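Local coordinates for Lmo1340 protein (Listeria monocytogenes, PDB 4NLM) that is of unknown function but probably acts as a surface-attached lipoprotein built around a six-bladed beta propeller, at residues 104-109 with 114-119; 192-197 with 214-219; 257-262 with 312-317. All coordinates share one frame; numbering follows the deposited sequence.

Overall arrangement
All three contacts belong to the predicted six-bladed YqgU-like propeller, but each joins different parts of it: paired strands, non-adjacent strands of one sheet, and two sheets. Contact 1 is buried and lies within one antiparallel sheet, where neighbouring strands pair by backbone hydrogen bonds and pack apolar side chains. Contact 2, on the surface, spans its two strands through a lone lysine and asparagine. Contact 3, partly buried, joins strands of two successive sheets through a phenylalanine against a lysine and a tyrosine hydrogen-bonded to a glutamate. Contacts 1 and 3 lie on opposite sides of the chain's centre, their own centres about 39 Å apart, and no two of the contacts touch or share a strand.

Contact 1: residues 104-109 with 114-119; sequences LLYSAE and ATMRII
Tyr106 and Met116 (selenomethionine) meet at the apolar centre, where CD1 of Tyr106 lies 3.8 Å from CG of Met116. With CG of Tyr106 anti to the backbone N (chi1 179°), the ring reaches out beside Ala114, its CE1 3.9 Å from CB of Ala114, and its OH is hydrogen-bonded to the carbonyls of Lys133 and Leu135. Along this face, CD1 of Leu104 touches CD1 of Ile118 at 3.9 Å, and Phe139 of the next sheet covers Leu104, Tyr106 and Met116. The two strands form an antiparallel beta hairpin at the middle of a four-stranded sheet, as expected of a propeller blade. Leu105 with Arg117 and Ser107 with Thr115 are its hydrogen-bonded pairs, each closed by two N-H...O bonds, of which Thr115 N to Ser107 O is somewhat bent. On the other face, CB of Leu105 packs against CD1 of Ile119 (4.1 Å). At the polar edge, in the given conformer of Arg117, one of two modelled, CG2 of Thr115 sits 3.8 Å above the guanidinium plane, over its centre. A water accepts from Arg117 NH2 at 2.7 Å and donates to Ser107 OG and Leu105 O, while Glu89 binds Ser107 OG and salt-bridges Arg117 NH1.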
ATOM      1  N   LEU A 104       1.347   0.043  13.002  1.00  9.41           N
ATOM      2  CA  LEU A 104       1.070   1.441  13.261  1.00  9.79           C
ATOM      3  C   LEU A 104      -0.435   1.589  13.318  1.00  9.24           C
ATOM      4  O   LEU A 104      -1.146   1.152  12.400  1.00 10.29           O
ATOM      5  CB  LEU A 104       1.561   2.308  12.128  1.00 10.75           C
ATOM      6  CG  LEU A 104       1.022   3.721  12.071  1.00 12.97           C
ATOM      7  CD1 LEU A 104       1.557   4.570  13.183  1.00 15.26           C
ATOM      8  CD2 LEU A 104       1.339   4.347  10.736  1.00 15.93           C
ATOM      9  N   LEU A 105      -0.920   2.157  14.409  1.00  9.64           N
ATOM     10  CA  LEU A 105      -2.325   2.478  14.551  1.00  9.62           C
ATOM     11  C   LEU A 105      -2.447   3.969  14.749  1.00  9.68           C
ATOM     12  O   LEU A 105      -1.870   4.536  15.686  1.00 11.52           O
ATOM     13  CB  LEU A 105      -2.935   1.776  15.765  1.00 11.36           C
ATOM     14  CG  LEU A 105      -4.402   2.081  16.035  1.00 15.78           C
ATOM     15  CD1 LEU A 105      -5.274   1.639  14.880  1.00 18.13           C
ATOM     16  CD2 LEU A 105      -4.802   1.403  17.327  1.00 18.42           C
ATOM     17  N   TYR A 106      -3.208   4.605  13.867  1.00  9.78           N
ATOM     18  CA  TYR A 106      -3.536   6.010  13.997  1.00 10.02           C
ATOM     19  C   TYR A 106      -5.021   6.044  14.318  1.00 10.24           C
ATOM     20  O   TYR A 106      -5.847   5.581  13.514  1.00 10.52           O
ATOM     21  CB  TYR A 106      -3.211   6.754  12.716  1.00 10.49           C
ATOM     22  CG  TYR A 106      -3.517   8.234  12.708  1.00 10.64           C
ATOM     23  CD1 TYR A 106      -3.221   9.057  13.797  1.00 11.41           C
ATOM     24  CD2 TYR A 106      -4.132   8.822  11.607  1.00 11.72           C
ATOM     25  CE1 TYR A 106      -3.471  10.401  13.771  1.00 13.07           C
ATOM     26  CE2 TYR A 106      -4.384  10.175  11.586  1.00 13.51           C
ATOM     27  CZ  TYR A 106      -4.069  10.957  12.667  1.00 13.61           C
ATOM     28  OH  TYR A 106      -4.353  12.325  12.663  1.00 15.79           O
ATOM     29  N   SER A 107      -5.366   6.553  15.492  1.00 10.62           N
ATOM     30  CA  SER A 107      -6.725   6.531  15.947  1.00 11.55           C
ATOM     31  C   SER A 107      -7.047   7.789  16.749  1.00 11.71           C
ATOM     32  O   SER A 107      -6.169   8.495  17.189  1.00 13.34           O
ATOM     33  CB  SER A 107      -7.008   5.295  16.787  1.00 13.52           C
ATOM     34  OG  SER A 107      -6.233   5.236  17.969  1.00 14.73           O
ATOM     35  N   ALA A 108      -8.342   8.070  16.918  1.00 13.06           N
ATOM     36  CA  ALA A 108      -8.772   9.259  17.625  1.00 14.73           C
ATOM     37  C   ALA A 108      -9.711   8.917  18.768  1.00 16.17           C
ATOM     38  O   ALA A 108     -10.640   8.125  18.630  1.00 15.81           O
ATOM     39  CB  ALA A 108      -9.433  10.251  16.684  1.00 18.20           C
ATOM     40  N   GLU A 109      -9.433   9.513  19.915  1.00 17.49           N
ATOM     41  CA  GLU A 109     -10.275   9.336  21.089  1.00 19.68           C
ATOM     42  C   GLU A 109     -11.414  10.354  21.084  1.00 23.00           C
ATOM     43  O   GLU A 109     -12.468  10.124  21.696  1.00 30.07           O
ATOM     44  CB  GLU A 109      -9.419   9.479  22.361  1.00 23.93           C
ATOM     45  CG  GLU A 109     -10.191   9.660  23.661  1.00 31.12           C
ATOM     46  CD  GLU A 109      -9.307   9.944  24.867  1.00 32.89           C
ATOM     47  OE1 GLU A 109      -8.176   9.418  24.938  1.00 38.61           O
ATOM     48  OE2 GLU A 109      -9.760  10.685  25.768  1.00 43.10           O
ATOM     49  N   ALA A 114      -5.951  12.681  19.044  1.00 15.79           N
ATOM     50  CA  ALA A 114      -5.597  11.480  18.255  1.00 13.18           C
ATOM     51  C   ALA A 114      -4.218  11.038  18.697  1.00 11.99           C
ATOM     52  O   ALA A 114      -3.481  11.789  19.342  1.00 14.16           O
ATOM     53  CB  ALA A 114      -5.595  11.770  16.771  1.00 13.87           C
ATOM     54  N   THR A 115      -3.863   9.802  18.336  1.00 11.51           N
ATOM     55  CA  THR A 115      -2.626   9.207  18.744  1.00 11.41           C
ATOM     56  C   THR A 115      -2.145   8.347  17.619  1.00 10.55           C
ATOM     57  O   THR A 115      -2.933   7.661  16.940  1.00 12.07           O
ATOM     58  CB  THR A 115      -2.863   8.301  19.982  1.00 14.22           C
ATOM     59  OG1 THR A 115      -3.498   9.014  21.051  1.00 16.67           O
ATOM     60  CG2 THR A 115      -1.604   7.718  20.488  1.00 16.30           C
HETATM   61  N   MSE A 116      -0.824   8.342  17.441  1.00 10.88           N
HETATM   62  CA  MSE A 116      -0.145   7.367  16.590  1.00 11.21           C
HETATM   63  C   MSE A 116       0.577   6.456  17.543  1.00 10.46           C
HETATM   64  O   MSE A 116       1.373   6.923  18.355  1.00 12.41           O
HETATM   65  CB  MSE A 116       0.884   7.940  15.663  1.00 15.27           C
HETATM   66  CG  MSE A 116       0.501   8.985  14.681  1.00 17.64           C
HETATM   67 SE   MSE A 116       2.174   9.792  13.953  1.00 22.65          SE
HETATM   68  CE  MSE A 116       0.947  10.962  12.973  1.00 23.26           C
ATOM     69  N   ARG A 117       0.265   5.166  17.475  0.50 10.59           N
ATOM     70  CA  ARG A 117       0.899   4.150  18.296  0.50 11.38           C
ATOM     71  C   ARG A 117       1.587   3.087  17.470  0.50 11.35           C
ATOM     72  O   ARG A 117       1.057   2.692  16.418  0.50 13.01           O
ATOM     73  CB  ARG A 117      -0.119   3.403  19.146  0.50 13.12           C
ATOM     74  CG  ARG A 117      -0.814   4.236  20.193  0.50 15.03           C
ATOM     75  CD  ARG A 117      -1.780   3.376  20.982  0.50 19.48           C
ATOM     76  NE  ARG A 117      -2.435   4.130  22.040  0.50 22.01           N
ATOM     77  CZ  ARG A 117      -3.579   4.792  21.893  0.50 20.29           C
ATOM     78  NH1 ARG A 117      -4.106   5.449  22.918  0.50 29.79           N
ATOM     79  NH2 ARG A 117      -4.201   4.788  20.720  0.50 26.04           N
ATOM     80  N   ILE A 118       2.736   2.612  17.952  1.00 10.53           N
ATOM     81  CA  ILE A 118       3.391   1.467  17.367  1.00 10.60           C
ATOM     82  C   ILE A 118       3.139   0.312  18.342  1.00 10.68           C
ATOM     83  O   ILE A 118       3.449   0.425  19.536  1.00 12.37           O
ATOM     84  CB  ILE A 118       4.899   1.675  17.201  1.00 11.56           C
ATOM     85  CG1 ILE A 118       5.182   2.948  16.407  1.00 12.95           C
ATOM     86  CG2 ILE A 118       5.551   0.441  16.572  1.00 11.71           C
ATOM     87  CD1 ILE A 118       4.566   3.010  15.037  1.00 15.26           C
ATOM     88  N   ILE A 119       2.571  -0.778  17.832  1.00 11.22           N
ATOM     89  CA  ILE A 119       2.190  -1.912  18.640  1.00 11.32           C
ATOM     90  C   ILE A 119       2.923  -3.147  18.186  1.00 12.44           C
ATOM     91  O   ILE A 119       2.944  -3.449  16.989  1.00 12.68           O
ATOM     92  CB  ILE A 119       0.691  -2.152  18.494  1.00 12.85           C
ATOM     93  CG1 ILE A 119      -0.074  -0.925  19.030  1.00 16.19           C
ATOM     94  CG2 ILE A 119       0.233  -3.413  19.216  1.00 15.01           C
ATOM     95  CD1 ILE A 119      -1.496  -0.786  18.575  1.00 19.92           C
TER
HETATM   96  O   HOH W   1      -3.496   4.840  18.158  1.00 16.52           O
HETATM   97  O   HOH W   2      -6.214   9.222  20.709  1.00 18.92           O

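Contact 2: residues 192-197 with 214-219; sequences SNNKDK and ATKNLI
Asn194 and Lys216 reach for each other from opposite directions and meet only at their polar ends. The modelled ND2 of Asn194 lies 2.9 Å from NZ of Lys216, a spacing that suits an oxygen better than a second nitrogen. The amide has probably been built turned over, and in the reversed setting the pair may be a hydrogen bond. The CA atoms of Asn194 and Lys216 stand 11.2 Å apart, and the lysine chain covers about half of that gap, more than the asparagine does. Its CG departs anti to the backbone N (chi1 168°), the middle of the chain runs extended, and a bend at the last torsion (chi4 72°) turns NZ toward the amide. Lys216 also makes a cation-pi contact with Tyr206, which the side chains of Asn194 and Leu218 also touch. Tyr206 belongs to strand 203-209, which runs between strands 189-194 and 212-223 in a four-stranded antiparallel sheet consistent with one blade of the propeller; the lysine and asparagine thus bridge the blade across its third strand, to which backbone hydrogen bonds tie both flanks, Asn194 pairing with Asn204 and Asn217 with Leu207. The corner that launches Lys216 is held by OG1 of Thr215, bound to the carbonyl of Asp212 and the amide of Asp209.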
ATOM      1  N   SER A 192      10.409  12.344  -4.509  1.00 12.29           N
ATOM      2  CA  SER A 192       9.127  13.029  -4.621  1.00 13.04           C
ATOM      3  C   SER A 192       8.804  13.309  -6.077  1.00 13.41           C
ATOM      4  O   SER A 192       9.720  13.488  -6.891  1.00 14.86           O
ATOM      5  CB  SER A 192       9.137  14.340  -3.818  1.00 15.77           C
ATOM      6  OG  SER A 192      10.125  15.249  -4.280  1.00 16.92           O
ATOM      7  N   ASN A 193       7.510  13.339  -6.392  1.00 13.68           N
ATOM      8  CA  ASN A 193       7.067  13.686  -7.726  1.00 14.45           C
ATOM      9  C   ASN A 193       6.535  15.093  -7.619  1.00 12.91           C
ATOM     10  O   ASN A 193       5.477  15.315  -7.053  1.00 15.39           O
ATOM     11  CB  ASN A 193       5.973  12.739  -8.222  1.00 15.17           C
ATOM     12  CG  ASN A 193       5.640  12.946  -9.694  1.00 14.30           C
ATOM     13  OD1 ASN A 193       6.226  13.777 -10.361  1.00 17.78           O
ATOM     14  ND2 ASN A 193       4.717  12.152 -10.206  1.00 16.55           N
ATOM     15  N   ASN A 194       7.283  16.041  -8.171  1.00 15.72           N
ATOM     16  CA  ASN A 194       6.971  17.448  -8.036  1.00 16.78           C
ATOM     17  C   ASN A 194       6.225  17.942  -9.263  1.00 17.39           C
ATOM     18  O   ASN A 194       6.759  17.972 -10.375  1.00 18.90           O
ATOM     19  CB  ASN A 194       8.255  18.259  -7.808  1.00 17.70           C
ATOM     20  CG  ASN A 194       8.965  17.920  -6.488  1.00 19.50           C
ATOM     21  OD1 ASN A 194       8.641  16.941  -5.810  1.00 22.01           O
ATOM     22  ND2 ASN A 194       9.960  18.719  -6.142  1.00 25.72           N
ATOM     23  N   LYS A 195       4.961  18.296  -9.056  1.00 20.62           N
ATOM     24  CA  LYS A 195       4.106  18.752 -10.135  1.00 21.18           C
ATOM     25  C   LYS A 195       4.118  20.265 -10.171  1.00 23.28           C
ATOM     26  O   LYS A 195       4.098  20.914  -9.120  1.00 28.55           O
ATOM     27  CB  LYS A 195       2.710  18.201  -9.921  1.00 24.73           C
ATOM     28  CG  LYS A 195       2.717  16.687  -9.940  1.00 24.87           C
ATOM     29  CD  LYS A 195       1.332  16.096  -9.940  1.00 33.27           C
ATOM     30  CE  LYS A 195       1.443  14.589  -9.965  1.00 29.06           C
ATOM     31  NZ  LYS A 195       0.132  13.926 -10.114  1.00 33.14           N
ATOM     32  N   ASP A 196       4.182  20.848 -11.365  1.00 24.29           N
ATOM     33  CA  ASP A 196       4.262  22.313 -11.474  1.00 28.27           C
ATOM     34  C   ASP A 196       2.971  23.005 -11.052  1.00 26.91           C
ATOM     35  O   ASP A 196       3.012  24.094 -10.480  1.00 31.63           O
ATOM     36  CB  ASP A 196       4.711  22.743 -12.876  1.00 27.67           C
ATOM     37  CG  ASP A 196       6.171  22.378 -13.159  1.00 31.85           C
ATOM     38  OD1 ASP A 196       6.912  22.077 -12.196  1.00 36.35           O
ATOM     39  OD2 ASP A 196       6.583  22.400 -14.340  1.00 43.39           O
ATOM     40  N   LYS A 197       1.841  22.361 -11.332  1.00 26.35           N
ATOM     41  CA  LYS A 197       0.512  22.817 -10.920  1.00 25.30           C
ATOM     42  C   LYS A 197      -0.137  21.601 -10.264  1.00 25.57           C
ATOM     43  O   LYS A 197       0.050  20.484 -10.726  1.00 28.66           O
ATOM     44  CB  LYS A 197      -0.336  23.285 -12.098  1.00 26.27           C
ATOM     45  CG  LYS A 197       0.208  24.482 -12.849  1.00 27.50           C
ATOM     46  CD  LYS A 197      -0.744  24.881 -13.971  1.00 27.17           C
ATOM     47  CE  LYS A 197      -0.229  26.095 -14.735  1.00 30.74           C
ATOM     48  NZ  LYS A 197      -1.082  26.470 -15.900  1.00 37.99           N
ATOM     49  N   ALA A 214      18.908  21.174   0.183  1.00 31.85           N
ATOM     50  CA  ALA A 214      19.850  21.619  -0.842  1.00 33.72           C
ATOM     51  C   ALA A 214      20.332  20.432  -1.695  1.00 32.55           C
ATOM     52  O   ALA A 214      20.834  20.616  -2.804  1.00 39.32           O
ATOM     53  CB  ALA A 214      21.029  22.341  -0.203  1.00 38.92           C
ATOM     54  N   THR A 215      20.169  19.215  -1.180  1.00 29.63           N
ATOM     55  CA  THR A 215      20.586  18.003  -1.899  1.00 32.29           C
ATOM     56  C   THR A 215      19.626  17.582  -3.021  1.00 29.65           C
ATOM     57  O   THR A 215      19.929  16.644  -3.748  1.00 30.33           O
ATOM     58  CB  THR A 215      20.720  16.789  -0.948  1.00 31.54           C
ATOM     59  OG1 THR A 215      19.437  16.478  -0.391  1.00 21.98           O
ATOM     60  CG2 THR A 215      21.695  17.061   0.172  1.00 28.08           C
ATOM     61  N   LYS A 216      18.497  18.274  -3.155  1.00 28.70           N
ATOM     62  CA  LYS A 216      17.466  17.947  -4.184  1.00 25.44           C
ATOM     63  C   LYS A 216      18.044  17.835  -5.610  1.00 26.22           C
ATOM     64  O   LYS A 216      18.747  18.755  -6.079  1.00 31.00           O
ATOM     65  CB  LYS A 216      16.397  19.034  -4.118  1.00 32.94           C
ATOM     66  CG  LYS A 216      15.405  19.070  -5.254  1.00 32.86           C
ATOM     67  CD  LYS A 216      14.679  20.406  -5.207  1.00 35.81           C
ATOM     68  CE  LYS A 216      13.831  20.633  -6.441  1.00 43.85           C
ATOM     69  NZ  LYS A 216      12.645  19.752  -6.428  1.00 44.20           N
ATOM     70  N   ASN A 217      17.725  16.736  -6.298  0.60 27.13           N
ATOM     71  CA  ASN A 217      18.227  16.482  -7.646  0.60 28.34           C
ATOM     72  C   ASN A 217      17.228  15.728  -8.528  0.60 27.53           C
ATOM     73  O   ASN A 217      16.633  14.733  -8.104  0.60 20.71           O
ATOM     74  CB  ASN A 217      19.532  15.688  -7.552  0.60 29.22           C
ATOM     75  CG  ASN A 217      20.074  15.262  -8.906  0.60 39.88           C
ATOM     76  OD1 ASN A 217      19.992  16.018  -9.871  0.60 42.59           O
ATOM     77  ND2 ASN A 217      20.625  14.055  -8.987  0.60 40.69           N
ATOM     78  N   LEU A 218      17.070  16.206  -9.760  1.00 25.68           N
ATOM     79  CA  LEU A 218      16.173  15.589 -10.742  1.00 22.33           C
ATOM     80  C   LEU A 218      16.693  14.220 -11.159  1.00 24.08           C
ATOM     81  O   LEU A 218      17.831  14.104 -11.628  1.00 27.76           O
ATOM     82  CB  LEU A 218      16.092  16.464 -11.990  1.00 25.87           C
ATOM     83  CG  LEU A 218      15.365  15.821 -13.176  1.00 29.52           C
ATOM     84  CD1 LEU A 218      13.888  15.776 -12.880  1.00 25.96           C
ATOM     85  CD2 LEU A 218      15.632  16.581 -14.464  1.00 32.56           C
ATOM     86  N   ILE A 219      15.873  13.182 -11.005  1.00 19.11           N
ATOM     87  CA  ILE A 219      16.285  11.838 -11.388  1.00 19.77           C
ATOM     88  C   ILE A 219      15.472  11.268 -12.560  1.00 16.92           C
ATOM     89  O   ILE A 219      16.007  10.515 -13.357  1.00 20.97           O
ATOM     90  CB  ILE A 219      16.341  10.866 -10.188  1.00 20.63           C
ATOM     91  CG1 ILE A 219      15.013  10.835  -9.439  1.00 20.11           C
ATOM     92  CG2 ILE A 219      17.485  11.253  -9.242  1.00 20.71           C
ATOM     93  CD1 ILE A 219      14.860   9.672  -8.485  1.00 19.27           C
TER

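Contact 3: residues 257-262 with 312-317; sequences FSYNAA and KKESTI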
ATOM      1  N   PHE A 257      13.656  -2.527 -17.526  1.00 14.69           N
ATOM      2  CA  PHE A 257      12.527  -3.136 -18.220  1.00 13.90           C
ATOM      3  C   PHE A 257      11.434  -2.115 -18.415  1.00 13.64           C
ATOM      4  O   PHE A 257      11.250  -1.249 -17.564  1.00 14.57           O
ATOM      5  CB  PHE A 257      11.966  -4.337 -17.454  1.00 15.66           C
ATOM      6  CG  PHE A 257      10.967  -5.134 -18.235  1.00 15.31           C
ATOM      7  CD1 PHE A 257      11.318  -5.721 -19.418  1.00 17.94           C
ATOM      8  CD2 PHE A 257       9.648  -5.272 -17.801  1.00 18.73           C
ATOM      9  CE1 PHE A 257      10.395  -6.451 -20.150  1.00 22.24           C
ATOM     10  CE2 PHE A 257       8.743  -6.033 -18.509  1.00 19.14           C
ATOM     11  CZ  PHE A 257       9.116  -6.624 -19.688  1.00 19.98           C
ATOM     12  N   SER A 258      10.739  -2.235 -19.546  1.00 12.58           N
ATOM     13  CA  SER A 258       9.582  -1.414 -19.872  1.00 13.12           C
ATOM     14  C   SER A 258       8.408  -2.330 -20.236  1.00 11.83           C
ATOM     15  O   SER A 258       8.578  -3.316 -20.928  1.00 14.34           O
ATOM     16  CB  SER A 258       9.826  -0.488 -21.081  1.00 15.90           C
ATOM     17  OG  SER A 258      10.781   0.523 -20.836  1.00 21.30           O
ATOM     18  N   TYR A 259       7.223  -1.969 -19.785  1.00 11.93           N
ATOM     19  CA  TYR A 259       6.009  -2.706 -20.109  1.00 12.29           C
ATOM     20  C   TYR A 259       4.926  -1.697 -20.481  1.00 11.03           C
ATOM     21  O   TYR A 259       4.701  -0.751 -19.751  1.00 11.34           O
ATOM     22  CB  TYR A 259       5.551  -3.516 -18.896  1.00 12.75           C
ATOM     23  CG  TYR A 259       4.273  -4.274 -19.115  1.00 13.81           C
ATOM     24  CD1 TYR A 259       4.261  -5.460 -19.820  1.00 15.68           C
ATOM     25  CD2 TYR A 259       3.054  -3.811 -18.613  1.00 15.45           C
ATOM     26  CE1 TYR A 259       3.092  -6.163 -20.027  1.00 17.17           C
ATOM     27  CE2 TYR A 259       1.901  -4.527 -18.822  1.00 15.73           C
ATOM     28  CZ  TYR A 259       1.921  -5.696 -19.529  1.00 15.73           C
ATOM     29  OH  TYR A 259       0.735  -6.392 -19.730  1.00 19.33           O
ATOM     30  N   ASN A 260       4.317  -1.865 -21.644  1.00 11.69           N
ATOM     31  CA  ASN A 260       3.200  -1.008 -22.078  1.00 12.04           C
ATOM     32  C   ASN A 260       1.894  -1.728 -21.950  1.00 12.10           C
ATOM     33  O   ASN A 260       1.705  -2.830 -22.437  1.00 19.80           O
ATOM     34  CB  ASN A 260       3.386  -0.565 -23.514  1.00 14.80           C
ATOM     35  CG  ASN A 260       4.375   0.545 -23.634  1.00 17.70           C
ATOM     36  OD1 ASN A 260       4.071   1.701 -23.300  1.00 17.69           O
ATOM     37  ND2 ASN A 260       5.591   0.206 -24.049  1.00 18.53           N
ATOM     38  N   ALA A 261       0.974  -1.090 -21.269  1.00 11.19           N
ATOM     39  CA  ALA A 261      -0.378  -1.583 -21.105  1.00 11.52           C
ATOM     40  C   ALA A 261      -1.333  -0.663 -21.851  1.00 10.32           C
ATOM     41  O   ALA A 261      -1.071   0.528 -21.991  1.00 12.50           O
ATOM     42  CB  ALA A 261      -0.729  -1.555 -19.628  1.00 14.32           C
ATOM     43  N   ALA A 262      -2.452  -1.209 -22.303  1.00 10.56           N
ATOM     44  CA  ALA A 262      -3.509  -0.362 -22.857  1.00 10.79           C
ATOM     45  C   ALA A 262      -3.927   0.646 -21.801  1.00 10.84           C
ATOM     46  O   ALA A 262      -4.072   0.293 -20.642  1.00 11.23           O
ATOM     47  CB  ALA A 262      -4.688  -1.212 -23.253  1.00 12.15           C
ATOM     48  N   LYS A 312      12.285 -10.345 -18.094  1.00 17.03           N
ATOM     49  CA  LYS A 312      11.549  -9.779 -19.218  1.00 17.15           C
ATOM     50  C   LYS A 312      10.413 -10.690 -19.690  1.00 17.82           C
ATOM     51  O   LYS A 312      10.274 -10.932 -20.886  1.00 24.18           O
ATOM     52  CB  LYS A 312      12.491  -9.424 -20.369  1.00 21.09           C
ATOM     53  CG  LYS A 312      13.649  -8.518 -19.962  1.00 19.52           C
ATOM     54  CD  LYS A 312      14.518  -8.189 -21.171  1.00 25.48           C
ATOM     55  CE  LYS A 312      15.689  -7.276 -20.845  1.00 29.52           C
ATOM     56  NZ  LYS A 312      15.261  -5.903 -20.485  1.00 38.78           N
ATOM     57  N   LYS A 313       9.614 -11.172 -18.742  1.00 16.67           N
ATOM     58  CA  LYS A 313       8.524 -12.089 -19.025  1.00 17.10           C
ATOM     59  C   LYS A 313       7.217 -11.556 -18.464  1.00 15.62           C
ATOM     60  O   LYS A 313       7.195 -10.946 -17.401  1.00 16.45           O
ATOM     61  CB  LYS A 313       8.750 -13.434 -18.351  1.00 18.64           C
ATOM     62  CG  LYS A 313       7.676 -14.471 -18.601  1.00 23.85           C
ATOM     63  CD  LYS A 313       8.007 -15.823 -17.985  1.00 30.26           C
ATOM     64  CE  LYS A 313       6.874 -16.812 -18.215  1.00 42.44           C
ATOM     65  NZ  LYS A 313       7.198 -18.189 -17.743  1.00 46.87           N
ATOM     66  N   GLU A 314       6.134 -11.837 -19.177  1.00 15.30           N
ATOM     67  CA  GLU A 314       4.784 -11.519 -18.760  1.00 15.98           C
ATOM     68  C   GLU A 314       3.915 -12.791 -18.840  1.00 15.75           C
ATOM     69  O   GLU A 314       3.949 -13.514 -19.847  1.00 18.35           O
ATOM     70  CB  GLU A 314       4.204 -10.438 -19.672  1.00 20.80           C
ATOM     71  CG  GLU A 314       2.716 -10.227 -19.511  1.00 25.52           C
ATOM     72  CD  GLU A 314       2.098  -9.450 -20.650  1.00 24.47           C
ATOM     73  OE1 GLU A 314       2.735  -9.289 -21.716  1.00 33.35           O
ATOM     74  OE2 GLU A 314       0.958  -9.004 -20.470  1.00 26.50           O
ATOM     75  N   SER A 315       3.157 -13.057 -17.778  0.50 15.71           N
ATOM     76  CA  SER A 315       2.249 -14.199 -17.721  0.50 16.32           C
ATOM     77  C   SER A 315       0.888 -13.723 -17.231  0.50 13.28           C
ATOM     78  O   SER A 315       0.832 -12.857 -16.386  0.50 16.09           O
ATOM     79  CB  SER A 315       2.814 -15.286 -16.773  0.50 19.54           C
ATOM     80  OG  SER A 315       3.986 -15.901 -17.279  0.50 23.46           O
ATOM     81  N   THR A 316      -0.196 -14.224 -17.815  1.00 11.62           N
ATOM     82  CA  THR A 316      -1.533 -13.899 -17.309  1.00 10.45           C
ATOM     83  C   THR A 316      -1.946 -14.919 -16.288  1.00 10.89           C
ATOM     84  O   THR A 316      -1.913 -16.120 -16.543  1.00 13.56           O
ATOM     85  CB  THR A 316      -2.576 -13.812 -18.430  1.00 11.04           C
ATOM     86  OG1 THR A 316      -2.125 -12.794 -19.305  1.00 14.30           O
ATOM     87  CG2 THR A 316      -3.938 -13.472 -17.899  1.00 11.36           C
ATOM     88  N   ILE A 317      -2.273 -14.448 -15.098  0.50  9.87           N
ATOM     89  CA  ILE A 317      -2.748 -15.316 -14.034  0.50 10.13           C
ATOM     90  C   ILE A 317      -4.212 -15.665 -14.250  0.50 10.23           C
ATOM     91  O   ILE A 317      -4.592 -16.828 -14.222  0.50 11.45           O
ATOM     92  CB  ILE A 317      -2.570 -14.628 -12.687  0.50 10.32           C
ATOM     93  CG1 ILE A 317      -1.086 -14.399 -12.436  0.50 11.04           C
ATOM     94  CG2 ILE A 317      -3.205 -15.432 -11.563  0.50 11.18           C
ATOM     95  CD1 ILE A 317      -0.844 -13.281 -11.461  0.50  9.76           C
TER
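Tyr259 and Glu314 make the close polar grip of this contact: the phenol OH donates a hydrogen bond to OE2 of Glu314 over 2.7 Å. The oxygen is met from well above the carboxylate plane, 62° out of it, and ring and carboxylate stand almost perpendicular, their planes 87° apart. The other oxygen, OE1 of Glu314, lies in the plane of the ring, 3.6 Å from CE1 of Tyr259, so one oxygen holds the hydroxyl while the other lies beside the neighbouring ring edge. Both residues send CG anti to the backbone N; the glutamate stays extended and crosses the tyrosine at about a right angle.

The second meeting is apolar. CE1 of Phe257 lies 3.6 Å from CB of Lys312, and CD1 of Phe257 comes to 3.7 Å from CG of Lys312, the two side chains sliding past each other in opposite directions. A bend at the end of the lysine chain (chi4 -68°) brings NZ to the carbonyl of Phe256, where it is hydrogen-bonded.

Tyr259 is buried and Phe257 partly so, whereas Lys312 and Glu314 are exposed in the isolated chain and form the outer side. The backbones spread apart as well, the CA distance growing from 6.8 Å between Phe257 and Lys312 to 9.0 Å between Tyr259 and Glu314.

Lys312 has a left-handed backbone and, with Lys313, fits a G1 beta bulge where strand 313-321 turns back from strand 302-308. Side chains from the face of strand 255-266 pack against the next sheet, whose outer strand 313-321 supplies Lys312 and Glu314, consistent with neighbouring blades of a six-bladed propeller; Ile307 of strand 302-308 meets both aromatic rings, and Val288 of strand 284-289 meets Tyr259.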